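Local coordinates for Cas13d (uncultured Ruminococcus sp, PDB 6IV9), which binds CRISPR RNA in a binary complex and, through its two HEPN domains, governs maturation of that RNA and cleavage of target RNA, at residues 284-289 and 304-309; 214-219 and 298-303. The protein carries 2 engineered substitutions. All coordinates share one frame; numbering follows the deposited sequence.

Interaction 1: residues 284-289 and 304-309; sequences VGQIAQ and YSFINN. Engineered in segment 284-289: A288 (natural residue Arg).
Q286 lays its CG on the face of the F306 ring: the atom stands 3.3 Å from the ring centroid and only 4° off the normal, the geometry of a centred CH-pi contact. CZ and CE1 of F306 are each 3.5 Å from Q286 CG, so the methylene covers the ring evenly. The amide follows at a slant, its plane 49° from the ring plane, with Q286 NE2 3.5 Å from F306 CG. An anti chi1 carries Q286 CG to the ring, and the bend at chi2 (73°) then turns the amide so that NE2 lies near the CG and CD2 side of F306. I287 adds a looser apolar contact, its CG1 4.4 Å from F306 CE2. On the other partner, F306 CG lies between its backbone N and carbonyl carbon, the ring pointing at the helix.

In the second shell the amide is fixed at both ends: OE1 of Q286 accepts from R216 NH1, and NE2 donates to D302 OD1, which limits its rotation. A288, an engineered substitution for arginine, lies on the same helix; the natural arginine probably belongs to the HEPN R-X4-H motif.

Helix 267-291 thus packs on the weakly bonded helical segment about 306-309. I287 also meets V187 of helix 168-197, while F306 additionally touches M501 of helix 497-505 and I283 of helix 267-291.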
ATOM      1  N   VAL A 284       3.514   6.635  15.599  1.00 27.51           N
ATOM      2  CA  VAL A 284       3.270   5.278  15.047  1.00 24.10           C
ATOM      3  C   VAL A 284       2.688   4.415  16.166  1.00 24.62           C
ATOM      4  O   VAL A 284       1.742   3.724  15.922  1.00 24.66           O
ATOM      5  CB  VAL A 284       4.572   4.675  14.498  1.00 25.04           C
ATOM      6  CG1 VAL A 284       4.454   3.183  14.293  1.00 29.00           C
ATOM      7  CG2 VAL A 284       5.000   5.348  13.215  1.00 25.36           C
ATOM      8  N   GLY A 285       3.236   4.512  17.367  1.00 25.36           N
ATOM      9  CA  GLY A 285       2.730   3.733  18.506  1.00 25.28           C
ATOM     10  C   GLY A 285       1.293   4.092  18.834  1.00 26.80           C
ATOM     11  O   GLY A 285       0.522   3.205  19.129  1.00 28.53           O
ATOM     12  N   GLN A 286       0.966   5.371  18.772  1.00 25.40           N
ATOM     13  CA  GLN A 286      -0.402   5.852  19.070  1.00 27.56           C
ATOM     14  C   GLN A 286      -1.389   5.275  18.050  1.00 27.10           C
ATOM     15  O   GLN A 286      -2.441   4.822  18.442  1.00 28.02           O
ATOM     16  CB  GLN A 286      -0.408   7.376  19.092  1.00 29.64           C
ATOM     17  CG  GLN A 286      -1.771   7.998  18.871  1.00 34.81           C
ATOM     18  CD  GLN A 286      -2.695   7.856  20.051  1.00 37.56           C
ATOM     19  OE1 GLN A 286      -2.284   7.579  21.158  1.00 35.72           O
ATOM     20  NE2 GLN A 286      -3.971   8.050  19.801  1.00 38.99           N
ATOM     21  N   ILE A 287      -1.016   5.264  16.776  1.00 23.64           N
ATOM     22  CA  ILE A 287      -1.909   4.705  15.730  1.00 23.37           C
ATOM     23  C   ILE A 287      -2.112   3.218  16.014  1.00 23.21           C
ATOM     24  O   ILE A 287      -3.218   2.760  15.946  1.00 25.80           O
ATOM     25  CB  ILE A 287      -1.364   4.959  14.319  1.00 24.44           C
ATOM     26  CG1 ILE A 287      -1.229   6.454  14.031  1.00 24.19           C
ATOM     27  CG2 ILE A 287      -2.249   4.284  13.303  1.00 25.28           C
ATOM     28  CD1 ILE A 287      -0.437   6.768  12.807  1.00 26.62           C
ATOM     29  N   ALA A 288      -1.053   2.529  16.413  1.00 24.89           N
ATOM     30  CA  ALA A 288      -1.133   1.086  16.710  1.00 25.68           C
ATOM     31  C   ALA A 288      -2.125   0.852  17.848  1.00 26.17           C
ATOM     32  O   ALA A 288      -2.888  -0.064  17.770  1.00 27.47           O
ATOM     33  CB  ALA A 288       0.225   0.553  17.044  1.00 30.98           C
ATOM     34  N   GLN A 289      -2.142   1.741  18.832  1.00 25.51           N
ATOM     35  CA  GLN A 289      -3.046   1.628  20.005  1.00 26.91           C
ATOM     36  C   GLN A 289      -4.501   1.908  19.620  1.00 26.99           C
ATOM     37  O   GLN A 289      -5.360   1.657  20.427  1.00 29.08           O
ATOM     38  CB  GLN A 289      -2.564   2.540  21.127  1.00 31.31           C
ATOM     39  CG  GLN A 289      -1.265   2.080  21.751  1.00 32.95           C
ATOM     40  CD  GLN A 289      -0.667   3.164  22.608  1.00 42.17           C
ATOM     41  OE1 GLN A 289      -1.365   3.907  23.268  1.00 53.83           O
ATOM     42  NE2 GLN A 289       0.637   3.279  22.577  1.00 44.05           N
ATOM     43  N   TYR A 304      -8.495   9.882  15.043  1.00 26.62           N
ATOM     44  CA  TYR A 304      -8.692  11.019  14.120  1.00 28.98           C
ATOM     45  C   TYR A 304      -8.534  12.377  14.790  1.00 32.10           C
ATOM     46  O   TYR A 304      -8.484  13.332  14.075  1.00 39.00           O
ATOM     47  CB  TYR A 304     -10.043  10.859  13.433  1.00 28.71           C
ATOM     48  CG  TYR A 304     -10.179   9.518  12.771  1.00 26.84           C
ATOM     49  CD1 TYR A 304      -9.456   9.226  11.637  1.00 29.03           C
ATOM     50  CD2 TYR A 304     -10.979   8.530  13.299  1.00 27.12           C
ATOM     51  CE1 TYR A 304      -9.540   7.993  11.026  1.00 31.37           C
ATOM     52  CE2 TYR A 304     -11.085   7.293  12.697  1.00 29.25           C
ATOM     53  CZ  TYR A 304     -10.366   7.026  11.552  1.00 28.60           C
ATOM     54  OH  TYR A 304     -10.448   5.827  10.933  1.00 30.07           O
ATOM     55  N   SER A 305      -8.467  12.436  16.109  1.00 31.50           N
ATOM     56  CA  SER A 305      -8.376  13.752  16.786  1.00 33.96           C
ATOM     57  C   SER A 305      -7.046  13.969  17.510  1.00 31.96           C
ATOM     58  O   SER A 305      -6.674  15.102  17.667  1.00 32.19           O
ATOM     59  CB  SER A 305      -9.507  13.884  17.751  1.00 33.93           C
ATOM     60  OG  SER A 305      -9.415  12.900  18.747  1.00 32.92           O
ATOM     61  N   PHE A 306      -6.325  12.903  17.827  1.00 32.48           N
ATOM     62  CA  PHE A 306      -5.135  12.999  18.710  1.00 30.23           C
ATOM     63  C   PHE A 306      -4.077  13.958  18.174  1.00 30.32           C
ATOM     64  O   PHE A 306      -3.488  14.640  18.986  1.00 32.88           O
ATOM     65  CB  PHE A 306      -4.576  11.617  19.052  1.00 29.09           C
ATOM     66  CG  PHE A 306      -3.540  11.104  18.088  1.00 28.15           C
ATOM     67  CD1 PHE A 306      -2.229  11.512  18.192  1.00 28.82           C
ATOM     68  CD2 PHE A 306      -3.894  10.316  17.011  1.00 29.72           C
ATOM     69  CE1 PHE A 306      -1.274  11.084  17.293  1.00 32.15           C
ATOM     70  CE2 PHE A 306      -2.938   9.893  16.107  1.00 31.70           C
ATOM     71  CZ  PHE A 306      -1.633  10.272  16.251  1.00 30.64           C
ATOM     72  N   ILE A 307      -3.861  13.997  16.868  1.00 30.23           N
ATOM     73  CA  ILE A 307      -2.742  14.816  16.327  1.00 30.52           C
ATOM     74  C   ILE A 307      -2.952  16.291  16.641  1.00 36.45           C
ATOM     75  O   ILE A 307      -1.967  16.983  16.725  1.00 32.72           O
ATOM     76  CB  ILE A 307      -2.443  14.552  14.844  1.00 33.47           C
ATOM     77  CG1 ILE A 307      -1.019  14.974  14.494  1.00 33.61           C
ATOM     78  CG2 ILE A 307      -3.459  15.209  13.941  1.00 31.15           C
ATOM     79  CD1 ILE A 307       0.029  14.276  15.297  1.00 37.34           C
ATOM     80  N   ASN A 308      -4.203  16.726  16.722  1.00 34.01           N
ATOM     81  CA  ASN A 308      -4.513  18.148  17.011  1.00 33.72           C
ATOM     82  C   ASN A 308      -4.641  18.395  18.517  1.00 36.11           C
ATOM     83  O   ASN A 308      -4.725  19.534  18.881  1.00 37.99           O
ATOM     84  CB  ASN A 308      -5.784  18.586  16.287  1.00 34.34           C
ATOM     85  CG  ASN A 308      -5.665  18.457  14.788  1.00 34.47           C
ATOM     86  OD1 ASN A 308      -5.068  19.286  14.134  1.00 40.84           O
ATOM     87  ND2 ASN A 308      -6.211  17.399  14.243  1.00 42.91           N
ATOM     88  N   ASN A 309      -4.639  17.348  19.331  1.00 32.87           N
ATOM     89  CA  ASN A 309      -4.845  17.470  20.794  1.00 38.13           C
ATOM     90  C   ASN A 309      -3.570  17.239  21.606  1.00 39.24           C
ATOM     91  O   ASN A 309      -3.530  17.672  22.735  1.00 34.09           O
ATOM     92  CB  ASN A 309      -5.885  16.470  21.276  1.00 40.54           C
ATOM     93  CG  ASN A 309      -7.266  16.800  20.773  1.00 50.31           C
ATOM     94  OD1 ASN A 309      -7.505  17.900  20.306  1.00 49.90           O
ATOM     95  ND2 ASN A 309      -8.163  15.837  20.850  1.00 49.37           N
TER

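Interaction 2: residues 214-219 and 298-303; sequences SARNTY and AKRFDL
R300 stacks its guanidinium on that of R216, the two side chains arriving from opposite directions with group centres 3.4 Å apart and planes 20° from parallel. The overlap is offset: R300 NH1 sits over the R216 face, 3.1 Å from R216 CZ. Since the groups offer only donors to each other, the evidence is for stacking and not for a hydrogen bond, and the like charges probably rely on nearby acceptors. R216 finds one in Q286, to whose OE1 its NH1 donates. The opposite face of the R216 guanidinium carries S214 OG, which also accepts from R216 N at 3.2 Å in an ST turn, within a type I beta turn from S214 to N217. This turn precedes helix 219-223, whereas R300 belongs to the loop leaving helix 267-291, whose end and the residues just past it probably hold the HEPN R-X4-H motif. Two residues on, D302 receives R300 side-on: NE donates to OD1 at 3.0 Å, nearly in the guanidinium plane, and NH2 forms a salt bridge with OD2 at 2.8 Å, reaching it from above the carboxylate plane. A leucine in place of R300 would probably leave D302 without its charge partner and R216 without the flat group stacked on it. A water donates to D302 OD2 at 2.7 Å and may also take a weak, doubtful bond from R216 NH1 beside the stack.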
ATOM      1  N   SER A 214       4.269   6.708  24.220  1.00 41.21           N
ATOM      2  CA  SER A 214       2.930   7.309  24.202  1.00 44.41           C
ATOM      3  C   SER A 214       3.067   8.702  23.613  1.00 42.52           C
ATOM      4  O   SER A 214       3.925   9.440  24.083  1.00 38.48           O
ATOM      5  CB  SER A 214       2.326   7.347  25.557  1.00 49.78           C
ATOM      6  OG  SER A 214       1.129   8.086  25.510  1.00 56.55           O
ATOM      7  N   ALA A 215       2.148   9.076  22.723  1.00 32.60           N
ATOM      8  CA  ALA A 215       2.138  10.418  22.101  1.00 30.78           C
ATOM      9  C   ALA A 215       1.706  11.452  23.141  1.00 30.89           C
ATOM     10  O   ALA A 215       1.756  12.613  22.853  1.00 32.63           O
ATOM     11  CB  ALA A 215       1.254  10.453  20.890  1.00 29.34           C
ATOM     12  N   ARG A 216       1.265  10.993  24.302  1.00 31.84           N
ATOM     13  CA  ARG A 216       0.807  11.885  25.388  1.00 35.76           C
ATOM     14  C   ARG A 216       1.999  12.293  26.254  1.00 40.13           C
ATOM     15  O   ARG A 216       1.817  13.081  27.166  1.00 39.51           O
ATOM     16  CB  ARG A 216      -0.322  11.226  26.175  1.00 47.69           C
ATOM     17  CG  ARG A 216      -1.665  11.311  25.466  1.00 49.86           C
ATOM     18  CD  ARG A 216      -2.766  10.458  26.041  1.00 52.10           C
ATOM     19  NE  ARG A 216      -2.428   9.051  25.975  1.00 62.64           N
ATOM     20  CZ  ARG A 216      -2.099   8.398  24.871  1.00 71.72           C
ATOM     21  NH1 ARG A 216      -2.130   9.008  23.702  1.00 62.40           N
ATOM     22  NH2 ARG A 216      -1.731   7.136  24.942  1.00 65.99           N
ATOM     23  N   ASN A 217       3.176  11.758  25.953  1.00 36.54           N
ATOM     24  CA  ASN A 217       4.409  12.158  26.668  1.00 33.83           C
ATOM     25  C   ASN A 217       5.253  13.030  25.745  1.00 38.64           C
ATOM     26  O   ASN A 217       5.502  12.645  24.615  1.00 33.33           O
ATOM     27  CB  ASN A 217       5.275  10.971  27.070  1.00 36.81           C
ATOM     28  CG  ASN A 217       4.644  10.123  28.142  1.00 39.03           C
ATOM     29  OD1 ASN A 217       3.880  10.623  28.948  1.00 42.54           O
ATOM     30  ND2 ASN A 217       4.942   8.842  28.133  1.00 38.31           N
ATOM     31  N   THR A 218       5.685  14.180  26.243  1.00 33.78           N
ATOM     32  CA  THR A 218       6.595  15.049  25.470  1.00 31.97           C
ATOM     33  C   THR A 218       7.992  14.429  25.498  1.00 28.85           C
ATOM     34  O   THR A 218       8.229  13.529  26.276  1.00 28.45           O
ATOM     35  CB  THR A 218       6.739  16.438  26.096  1.00 38.96           C
ATOM     36  OG1 THR A 218       7.326  16.225  27.371  1.00 35.45           O
ATOM     37  CG2 THR A 218       5.431  17.181  26.217  1.00 40.25           C
ATOM     38  N   TYR A 219       8.901  14.966  24.699  1.00 31.82           N
ATOM     39  CA  TYR A 219      10.285  14.440  24.656  1.00 30.79           C
ATOM     40  C   TYR A 219      10.921  14.603  26.040  1.00 34.91           C
ATOM     41  O   TYR A 219      11.641  13.744  26.469  1.00 31.34           O
ATOM     42  CB  TYR A 219      11.069  15.117  23.539  1.00 31.81           C
ATOM     43  CG  TYR A 219      12.476  14.622  23.341  1.00 35.60           C
ATOM     44  CD1 TYR A 219      12.732  13.352  22.870  1.00 33.86           C
ATOM     45  CD2 TYR A 219      13.557  15.427  23.633  1.00 39.74           C
ATOM     46  CE1 TYR A 219      14.018  12.894  22.689  1.00 33.48           C
ATOM     47  CE2 TYR A 219      14.852  14.983  23.461  1.00 40.52           C
ATOM     48  CZ  TYR A 219      15.086  13.716  22.977  1.00 40.07           C
ATOM     49  OH  TYR A 219      16.353  13.279  22.795  1.00 33.68           O
ATOM     50  N   ALA A 298      -8.881  -3.307  25.377  1.00 38.46           N
ATOM     51  CA  ALA A 298      -9.223  -1.883  25.170  1.00 36.14           C
ATOM     52  C   ALA A 298      -8.373  -1.263  24.059  1.00 38.37           C
ATOM     53  O   ALA A 298      -7.251  -1.689  23.860  1.00 34.19           O
ATOM     54  CB  ALA A 298      -9.019  -1.126  26.448  1.00 43.16           C
ATOM     55  N   LYS A 299      -8.933  -0.262  23.390  1.00 37.77           N
ATOM     56  CA  LYS A 299      -8.213   0.458  22.319  1.00 40.39           C
ATOM     57  C   LYS A 299      -8.517   1.949  22.442  1.00 39.62           C
ATOM     58  O   LYS A 299      -9.504   2.287  23.072  1.00 43.26           O
ATOM     59  CB  LYS A 299      -8.573  -0.127  20.957  1.00 42.22           C
ATOM     60  CG  LYS A 299      -9.846   0.381  20.314  1.00 50.42           C
ATOM     61  CD  LYS A 299      -9.865  -0.002  18.855  1.00 58.14           C
ATOM     62  CE  LYS A 299     -11.132   0.390  18.144  1.00 66.65           C
ATOM     63  NZ  LYS A 299     -11.938   1.291  18.987  1.00 78.62           N
ATOM     64  N   ARG A 300      -7.640   2.798  21.932  1.00 32.71           N
ATOM     65  CA  ARG A 300      -7.881   4.250  22.012  1.00 33.68           C
ATOM     66  C   ARG A 300      -8.919   4.655  20.968  1.00 37.79           C
ATOM     67  O   ARG A 300      -8.965   4.036  19.934  1.00 31.60           O
ATOM     68  CB  ARG A 300      -6.575   5.022  21.881  1.00 34.81           C
ATOM     69  CG  ARG A 300      -5.528   4.573  22.882  1.00 42.70           C
ATOM     70  CD  ARG A 300      -4.463   5.622  23.057  1.00 48.44           C
ATOM     71  NE  ARG A 300      -5.117   6.911  23.151  1.00 58.79           N
ATOM     72  CZ  ARG A 300      -5.340   7.560  24.280  1.00 62.85           C
ATOM     73  NH1 ARG A 300      -4.888   7.072  25.418  1.00 50.61           N
ATOM     74  NH2 ARG A 300      -6.010   8.692  24.260  1.00 55.79           N
ATOM     75  N   PHE A 301      -9.694   5.690  21.271  1.00 33.19           N
ATOM     76  CA  PHE A 301     -10.760   6.174  20.366  1.00 36.70           C
ATOM     77  C   PHE A 301     -10.370   7.496  19.703  1.00 31.40           C
ATOM     78  O   PHE A 301     -11.208   8.061  19.032  1.00 34.31           O
ATOM     79  CB  PHE A 301     -12.043   6.332  21.179  1.00 44.48           C
ATOM     80  CG  PHE A 301     -12.675   5.015  21.524  1.00 50.56           C
ATOM     81  CD1 PHE A 301     -13.468   4.355  20.608  1.00 59.18           C
ATOM     82  CD2 PHE A 301     -12.417   4.404  22.729  1.00 63.06           C
ATOM     83  CE1 PHE A 301     -14.019   3.123  20.902  1.00 62.10           C
ATOM     84  CE2 PHE A 301     -12.973   3.175  23.027  1.00 56.42           C
ATOM     85  CZ  PHE A 301     -13.774   2.544  22.116  1.00 61.92           C
ATOM     86  N   ASP A 302      -9.123   7.918  19.849  1.00 30.14           N
ATOM     87  CA  ASP A 302      -8.697   9.256  19.378  1.00 29.15           C
ATOM     88  C   ASP A 302      -7.826   9.211  18.118  1.00 27.63           C
ATOM     89  O   ASP A 302      -7.095  10.146  17.915  1.00 28.00           O
ATOM     90  CB  ASP A 302      -8.114  10.085  20.518  1.00 36.63           C
ATOM     91  CG  ASP A 302      -6.918   9.468  21.209  1.00 38.00           C
ATOM     92  OD1 ASP A 302      -6.673   8.305  21.002  1.00 36.70           O
ATOM     93  OD2 ASP A 302      -6.262  10.175  21.950  1.00 38.37           O
ATOM     94  N   LEU A 303      -8.024   8.225  17.254  1.00 25.33           N
ATOM     95  CA  LEU A 303      -7.196   8.080  16.027  1.00 28.64           C
ATOM     96  C   LEU A 303      -7.299   9.341  15.173  1.00 29.28           C
ATOM     97  O   LEU A 303      -6.309   9.778  14.657  1.00 27.60           O
ATOM     98  CB  LEU A 303      -7.791   6.925  15.219  1.00 29.26           C
ATOM     99  CG  LEU A 303      -6.889   6.182  14.246  1.00 34.99           C
ATOM    100  CD1 LEU A 303      -7.660   5.645  13.067  1.00 34.70           C
ATOM    101  CD2 LEU A 303      -5.680   6.975  13.831  1.00 32.24           C
TER
HETATM  102  O   HOH W   1      -3.689  10.615  22.608  1.00 47.81           O

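From the N terminus, the chain passes 214-219, then 284-289, 298-303 and 304-309, so the segments of the two contacts alternate and their loops cross instead of nesting. Interaction 2 closes the longer loop, with 78 mostly helical residues between its segments; interaction 1 closes a short one, 14 residues running from the last turn of helix 267-291 onward. Their centres lie 6 Å apart, and they touch directly: Q289 O is 3.0 Å from R300 N, a probable backbone hydrogen bond. Together they tie three elements: the loop before helix 219-223, helix 267-291, and the connection from that helix into helix 306-309, going from an arginine stack at the surface to a buried aromatic contact.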